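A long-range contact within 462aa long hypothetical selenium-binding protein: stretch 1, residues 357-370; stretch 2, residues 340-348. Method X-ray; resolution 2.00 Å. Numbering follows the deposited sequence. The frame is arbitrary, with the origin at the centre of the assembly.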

ATOM      1  N   VAL A 357     -18.356 -11.931   0.209  1.00 32.06           N
ATOM      2  CA  VAL A 357     -18.363 -13.373   0.386  1.00 32.80           C
ATOM      3  C   VAL A 357     -16.958 -13.950   0.245  1.00 31.27           C
ATOM      4  O   VAL A 357     -16.290 -13.739  -0.768  1.00 30.38           O
ATOM      5  CB  VAL A 357     -19.299 -14.047  -0.646  1.00 34.29           C
ATOM      6  CG1 VAL A 357     -19.090 -15.555  -0.645  1.00 34.93           C
ATOM      7  CG2 VAL A 357     -20.744 -13.716  -0.313  1.00 35.33           C
ATOM      8  N   LEU A 358     -16.512 -14.674   1.266  1.00 31.76           N
ATOM      9  CA  LEU A 358     -15.184 -15.291   1.254  1.00 33.05           C
ATOM     10  C   LEU A 358     -15.159 -16.379   0.177  1.00 33.40           C
ATOM     11  O   LEU A 358     -15.915 -17.349   0.254  1.00 34.56           O
ATOM     12  CB  LEU A 358     -14.889 -15.925   2.619  1.00 33.70           C
ATOM     13  CG  LEU A 358     -13.486 -15.857   3.239  1.00 36.56           C
ATOM     14  CD1 LEU A 358     -13.332 -17.025   4.208  1.00 36.65           C
ATOM     15  CD2 LEU A 358     -12.406 -15.920   2.176  1.00 36.30           C
ATOM     16  N   THR A 359     -14.298 -16.230  -0.825  1.00 32.01           N
ATOM     17  CA  THR A 359     -14.224 -17.225  -1.892  1.00 31.78           C
ATOM     18  C   THR A 359     -12.834 -17.822  -2.073  1.00 31.04           C
ATOM     19  O   THR A 359     -12.620 -18.649  -2.961  1.00 30.91           O
ATOM     20  CB  THR A 359     -14.672 -16.632  -3.247  1.00 32.57           C
ATOM     21  OG1 THR A 359     -13.889 -15.469  -3.544  1.00 30.96           O
ATOM     22  CG2 THR A 359     -16.153 -16.259  -3.210  1.00 33.21           C
ATOM     23  N   GLY A 360     -11.888 -17.408  -1.236  1.00 30.69           N
ATOM     24  CA  GLY A 360     -10.538 -17.930  -1.353  1.00 31.37           C
ATOM     25  C   GLY A 360      -9.673 -17.593  -0.152  1.00 32.24           C
ATOM     26  O   GLY A 360      -9.761 -16.489   0.389  1.00 31.85           O
ATOM     27  N   LYS A 361      -8.831 -18.539   0.259  1.00 31.88           N
ATOM     28  CA  LYS A 361      -7.950 -18.345   1.409  1.00 31.77           C
ATOM     29  C   LYS A 361      -6.707 -19.231   1.337  1.00 31.83           C
ATOM     30  O   LYS A 361      -6.813 -20.444   1.154  1.00 31.62           O
ATOM     31  CB  LYS A 361      -8.706 -18.660   2.703  1.00 31.28           C
ATOM     32  CG  LYS A 361      -7.845 -18.583   3.959  1.00 33.23           C
ATOM     33  CD  LYS A 361      -8.499 -19.254   5.166  1.00 30.72           C
ATOM     34  CE  LYS A 361      -9.815 -18.605   5.563  1.00 32.14           C
ATOM     35  NZ  LYS A 361     -10.394 -19.263   6.764  1.00 28.96           N
ATOM     36  N   VAL A 362      -5.530 -18.627   1.467  1.00 30.49           N
ATOM     37  CA  VAL A 362      -4.289 -19.390   1.462  1.00 29.22           C
ATOM     38  C   VAL A 362      -3.519 -19.055   2.737  1.00 29.43           C
ATOM     39  O   VAL A 362      -3.681 -17.972   3.305  1.00 28.61           O
ATOM     40  CB  VAL A 362      -3.404 -19.075   0.227  1.00 29.11           C
ATOM     41  CG1 VAL A 362      -4.113 -19.515  -1.043  1.00 27.43           C
ATOM     42  CG2 VAL A 362      -3.071 -17.591   0.180  1.00 26.39           C
ATOM     43  N   LYS A 363      -2.699 -19.995   3.195  1.00 29.06           N
ATOM     44  CA  LYS A 363      -1.911 -19.798   4.407  1.00 29.11           C
ATOM     45  C   LYS A 363      -0.439 -19.625   4.064  1.00 27.00           C
ATOM     46  O   LYS A 363       0.136 -20.432   3.339  1.00 25.51           O
ATOM     47  CB  LYS A 363      -2.064 -20.995   5.355  1.00 31.24           C
ATOM     48  CG  LYS A 363      -3.495 -21.376   5.684  1.00 35.26           C
ATOM     49  CD  LYS A 363      -3.513 -22.562   6.639  1.00 37.51           C
ATOM     50  CE  LYS A 363      -4.846 -23.279   6.620  1.00 39.80           C
ATOM     51  NZ  LYS A 363      -5.967 -22.370   6.979  1.00 43.58           N
ATOM     52  N   LEU A 364       0.164 -18.570   4.596  1.00 27.13           N
ATOM     53  CA  LEU A 364       1.570 -18.277   4.352  1.00 26.89           C
ATOM     54  C   LEU A 364       2.160 -17.700   5.636  1.00 27.70           C
ATOM     55  O   LEU A 364       1.671 -16.687   6.144  1.00 28.47           O
ATOM     56  CB  LEU A 364       1.708 -17.256   3.216  1.00 25.47           C
ATOM     57  CG  LEU A 364       1.239 -17.631   1.806  1.00 27.02           C
ATOM     58  CD1 LEU A 364       1.118 -16.368   0.955  1.00 25.99           C
ATOM     59  CD2 LEU A 364       2.225 -18.616   1.174  1.00 25.41           C
ATOM     60  N   GLY A 365       3.203 -18.345   6.156  1.00 27.59           N
ATOM     61  CA  GLY A 365       3.834 -17.880   7.383  1.00 27.28           C
ATOM     62  C   GLY A 365       2.824 -17.616   8.488  1.00 27.90           C
ATOM     63  O   GLY A 365       1.934 -18.430   8.726  1.00 28.30           O
ATOM     64  N   GLY A 366       2.964 -16.482   9.171  1.00 28.17           N
ATOM     65  CA  GLY A 366       2.030 -16.130  10.227  1.00 28.64           C
ATOM     66  C   GLY A 366       2.379 -16.662  11.605  1.00 30.63           C
ATOM     67  O   GLY A 366       2.943 -17.751  11.745  1.00 30.86           O
ATOM     68  N   ILE A 367       2.050 -15.888  12.631  1.00 30.47           N
ATOM     69  CA  ILE A 367       2.315 -16.313  13.998  1.00 30.51           C
ATOM     70  C   ILE A 367       1.401 -17.499  14.310  1.00 32.20           C
ATOM     71  O   ILE A 367       1.767 -18.396  15.072  1.00 32.28           O
ATOM     72  CB  ILE A 367       2.036 -15.175  15.000  1.00 30.15           C
ATOM     73  CG1 ILE A 367       2.990 -14.007  14.744  1.00 28.76           C
ATOM     74  CG2 ILE A 367       2.188 -15.684  16.422  1.00 28.92           C
ATOM     75  CD1 ILE A 367       2.612 -12.734  15.475  1.00 28.64           C
ATOM     76  N   PHE A 368       0.215 -17.508  13.704  1.00 31.94           N
ATOM     77  CA  PHE A 368      -0.739 -18.586  13.934  1.00 33.98           C
ATOM     78  C   PHE A 368      -0.474 -19.833  13.094  1.00 34.19           C
ATOM     79  O   PHE A 368      -0.300 -20.917  13.642  1.00 34.76           O
ATOM     80  CB  PHE A 368      -2.171 -18.107  13.681  1.00 34.28           C
ATOM     81  CG  PHE A 368      -3.219 -19.126  14.041  1.00 37.13           C
ATOM     82  CD1 PHE A 368      -3.465 -19.453  15.374  1.00 37.96           C
ATOM     83  CD2 PHE A 368      -3.944 -19.780  13.046  1.00 37.41           C
ATOM     84  CE1 PHE A 368      -4.417 -20.416  15.712  1.00 38.41           C
ATOM     85  CE2 PHE A 368      -4.900 -20.746  13.372  1.00 38.86           C
ATOM     86  CZ  PHE A 368      -5.137 -21.064  14.708  1.00 38.24           C
ATOM     87  N   HIS A 369      -0.435 -19.680  11.771  1.00 33.86           N
ATOM     88  CA  HIS A 369      -0.216 -20.816  10.869  1.00 33.66           C
ATOM     89  C   HIS A 369       1.229 -21.304  10.734  1.00 34.31           C
ATOM     90  O   HIS A 369       1.459 -22.501  10.563  1.00 31.82           O
ATOM     91  CB  HIS A 369      -0.721 -20.500   9.456  1.00 33.46           C
ATOM     92  CG  HIS A 369      -2.198 -20.273   9.363  1.00 35.03           C
ATOM     93  ND1 HIS A 369      -3.126 -21.207   9.772  1.00 34.95           N
ATOM     94  CD2 HIS A 369      -2.906 -19.238   8.853  1.00 35.11           C
ATOM     95  CE1 HIS A 369      -4.342 -20.758   9.516  1.00 35.48           C
ATOM     96  NE2 HIS A 369      -4.237 -19.564   8.959  1.00 34.15           N
ATOM     97  N   ARG A 370       2.197 -20.390  10.792  1.00 34.31           N
ATOM     98  CA  ARG A 370       3.599 -20.774  10.620  1.00 34.84           C
ATOM     99  C   ARG A 370       3.706 -21.650   9.370  1.00 33.73           C
ATOM    100  O   ARG A 370       4.509 -22.582   9.305  1.00 32.39           O
ATOM    101  CB  ARG A 370       4.102 -21.555  11.838  1.00 37.73           C
ATOM    102  CG  ARG A 370       5.059 -20.773  12.723  1.00 42.90           C
ATOM    103  CD  ARG A 370       4.334 -19.706  13.525  1.00 46.22           C
ATOM    104  NE  ARG A 370       5.244 -18.740  14.151  1.00 49.31           N
ATOM    105  CZ  ARG A 370       5.864 -17.759  13.496  1.00 51.23           C
ATOM    106  NH1 ARG A 370       5.678 -17.611  12.189  1.00 50.91           N
ATOM    107  NH2 ARG A 370       6.661 -16.917  14.149  1.00 50.19           N
TER
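Stretch 2, residues 340-348: WGIGEVRQY

Stretch 2 runs as a strand from Glu344 to Tyr348, preceded by a loop at Trp340 to Gly343. It lies beside strand 357-363 of stretch 1, antiparallel, with 166° between their directions and a closest axis approach of 4.5 Å. CA atoms pair as Lys363 with Glu344 (4.6 Å), Lys361 with Arg346 (4.4 Å) and Leu358 with Tyr348 (4.4 Å). Val362 and Val345 form a hydrogen-bonded pair: Val362 N to Val345 O is 3.0 Å, Val345 N to Val362 O 3.2 Å. Gln347 N donates to Gly360 O at 2.8 Å. The register then shifts by one, a beta bulge, and Gln347 O accepts from Thr359 N at 2.8 Å.

Beyond the strand, Gly343 O accepts from Leu364 N (3.0 Å) and Gly341 O from Ile367 N (2.8 Å). The CA atoms of Gly343 and Gly366 approach to 3.5 Å; a CB on either would clash with the other stretch.

Glu344, Arg346 and Tyr348 share one face with Leu358, Lys361 and Lys363. Glu344 OE2 accepts from His369 NE2 at 2.7 Å, while a water links it to Lys361 NZ. Glu344 OE1 holds Arg346 NE in a salt bridge (2.9 Å). Leu358 CG packs over the Tyr348 ring, 3.9 Å from Tyr348 CZ. On the other face, Val345 CB meets Val362 CG2 at 3.8 Å.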

ATOM      1  N   TRP A 340      -1.484 -10.244   8.363  1.00 23.77           N
ATOM      2  CA  TRP A 340      -0.093 -10.249   8.777  1.00 22.21           C
ATOM      3  C   TRP A 340       0.146 -10.908  10.131  1.00 23.01           C
ATOM      4  O   TRP A 340       1.277 -11.243  10.465  1.00 22.15           O
ATOM      5  CB  TRP A 340       0.417  -8.811   8.802  1.00 21.73           C
ATOM      6  CG  TRP A 340       1.897  -8.702   8.870  1.00 22.21           C
ATOM      7  CD1 TRP A 340       2.797  -9.109   7.923  1.00 22.71           C
ATOM      8  CD2 TRP A 340       2.661  -8.089   9.913  1.00 22.23           C
ATOM      9  NE1 TRP A 340       4.079  -8.777   8.312  1.00 21.28           N
ATOM     10  CE2 TRP A 340       4.021  -8.154   9.532  1.00 21.81           C
ATOM     11  CE3 TRP A 340       2.328  -7.494  11.138  1.00 22.64           C
ATOM     12  CZ2 TRP A 340       5.044  -7.637  10.325  1.00 21.81           C
ATOM     13  CZ3 TRP A 340       3.352  -6.978  11.930  1.00 23.11           C
ATOM     14  CH2 TRP A 340       4.690  -7.058  11.519  1.00 22.33           C
ATOM     15  N   GLY A 341      -0.917 -11.085  10.911  1.00 23.97           N
ATOM     16  CA  GLY A 341      -0.770 -11.716  12.210  1.00 24.70           C
ATOM     17  C   GLY A 341      -0.976 -13.213  12.096  1.00 23.62           C
ATOM     18  O   GLY A 341      -0.066 -14.003  12.338  1.00 22.82           O
ATOM     19  N   ILE A 342      -2.182 -13.603  11.698  1.00 24.43           N
ATOM     20  CA  ILE A 342      -2.511 -15.012  11.551  1.00 24.34           C
ATOM     21  C   ILE A 342      -1.728 -15.714  10.435  1.00 25.52           C
ATOM     22  O   ILE A 342      -1.292 -16.857  10.606  1.00 25.84           O
ATOM     23  CB  ILE A 342      -4.032 -15.173  11.338  1.00 24.19           C
ATOM     24  CG1 ILE A 342      -4.741 -14.947  12.677  1.00 23.58           C
ATOM     25  CG2 ILE A 342      -4.347 -16.546  10.745  1.00 25.15           C
ATOM     26  CD1 ILE A 342      -6.217 -14.703  12.566  1.00 26.54           C
ATOM     27  N   GLY A 343      -1.546 -15.035   9.302  1.00 24.98           N
ATOM     28  CA  GLY A 343      -0.802 -15.617   8.196  1.00 24.99           C
ATOM     29  C   GLY A 343      -1.646 -16.068   7.015  1.00 25.91           C
ATOM     30  O   GLY A 343      -1.593 -17.233   6.610  1.00 26.62           O
ATOM     31  N   GLU A 344      -2.415 -15.148   6.438  1.00 26.50           N
ATOM     32  CA  GLU A 344      -3.266 -15.502   5.306  1.00 25.91           C
ATOM     33  C   GLU A 344      -3.463 -14.371   4.300  1.00 26.12           C
ATOM     34  O   GLU A 344      -3.175 -13.203   4.573  1.00 23.10           O
ATOM     35  CB  GLU A 344      -4.666 -15.913   5.791  1.00 26.77           C
ATOM     36  CG  GLU A 344      -4.749 -17.043   6.815  1.00 28.31           C
ATOM     37  CD  GLU A 344      -6.182 -17.271   7.306  1.00 30.30           C
ATOM     38  OE1 GLU A 344      -7.085 -16.511   6.892  1.00 31.66           O
ATOM     39  OE2 GLU A 344      -6.408 -18.201   8.108  1.00 29.22           O
ATOM     40  N   VAL A 345      -3.948 -14.757   3.126  1.00 24.55           N
ATOM     41  CA  VAL A 345      -4.325 -13.825   2.080  1.00 23.34           C
ATOM     42  C   VAL A 345      -5.700 -14.385   1.760  1.00 23.98           C
ATOM     43  O   VAL A 345      -5.843 -15.596   1.548  1.00 23.85           O
ATOM     44  CB  VAL A 345      -3.457 -13.910   0.804  1.00 22.71           C
ATOM     45  CG1 VAL A 345      -4.058 -13.006  -0.264  1.00 21.28           C
ATOM     46  CG2 VAL A 345      -2.028 -13.464   1.090  1.00 20.68           C
ATOM     47  N   ARG A 346      -6.710 -13.525   1.772  1.00 24.88           N
ATOM     48  CA  ARG A 346      -8.072 -13.944   1.484  1.00 24.97           C
ATOM     49  C   ARG A 346      -8.610 -13.203   0.270  1.00 27.50           C
ATOM     50  O   ARG A 346      -8.133 -12.114  -0.078  1.00 26.29           O
ATOM     51  CB  ARG A 346      -8.985 -13.659   2.679  1.00 25.04           C
ATOM     52  CG  ARG A 346      -8.615 -14.397   3.950  1.00 24.61           C
ATOM     53  CD  ARG A 346      -9.636 -14.123   5.043  1.00 25.35           C
ATOM     54  NE  ARG A 346      -9.347 -14.873   6.260  1.00 24.85           N
ATOM     55  CZ  ARG A 346     -10.188 -15.000   7.280  1.00 23.96           C
ATOM     56  NH1 ARG A 346     -11.383 -14.426   7.239  1.00 22.85           N
ATOM     57  NH2 ARG A 346      -9.835 -15.709   8.341  1.00 25.69           N
ATOM     58  N   GLN A 347      -9.607 -13.807  -0.368  1.00 26.96           N
ATOM     59  CA  GLN A 347     -10.265 -13.231  -1.528  1.00 26.61           C
ATOM     60  C   GLN A 347     -11.751 -13.152  -1.201  1.00 27.91           C
ATOM     61  O   GLN A 347     -12.376 -14.163  -0.888  1.00 29.87           O
ATOM     62  CB  GLN A 347     -10.068 -14.115  -2.762  1.00 24.77           C
ATOM     63  CG  GLN A 347     -10.885 -13.669  -3.968  1.00 23.36           C
ATOM     64  CD  GLN A 347     -10.967 -14.730  -5.049  1.00 25.11           C
ATOM     65  OE1 GLN A 347     -10.483 -14.541  -6.168  1.00 27.08           O
ATOM     66  NE2 GLN A 347     -11.580 -15.857  -4.718  1.00 25.01           N
ATOM     67  N   TYR A 348     -12.313 -11.951  -1.255  1.00 28.37           N
ATOM     68  CA  TYR A 348     -13.730 -11.772  -0.980  1.00 28.20           C
ATOM     69  C   TYR A 348     -14.454 -11.306  -2.233  1.00 28.76           C
ATOM     70  O   TYR A 348     -14.041 -10.341  -2.879  1.00 26.94           O
ATOM     71  CB  TYR A 348     -13.958 -10.739   0.125  1.00 27.26           C
ATOM     72  CG  TYR A 348     -13.638 -11.210   1.519  1.00 27.19           C
ATOM     73  CD1 TYR A 348     -12.326 -11.230   1.986  1.00 27.09           C
ATOM     74  CD2 TYR A 348     -14.654 -11.632   2.380  1.00 28.51           C
ATOM     75  CE1 TYR A 348     -12.030 -11.656   3.283  1.00 27.76           C
ATOM     76  CE2 TYR A 348     -14.372 -12.059   3.676  1.00 28.33           C
ATOM     77  CZ  TYR A 348     -13.057 -12.068   4.122  1.00 30.01           C
ATOM     78  OH  TYR A 348     -12.770 -12.485   5.404  1.00 30.24           O
TER
HETATM   79  O   HOH W   1      -8.656 -18.871   9.140  1.00 37.12           O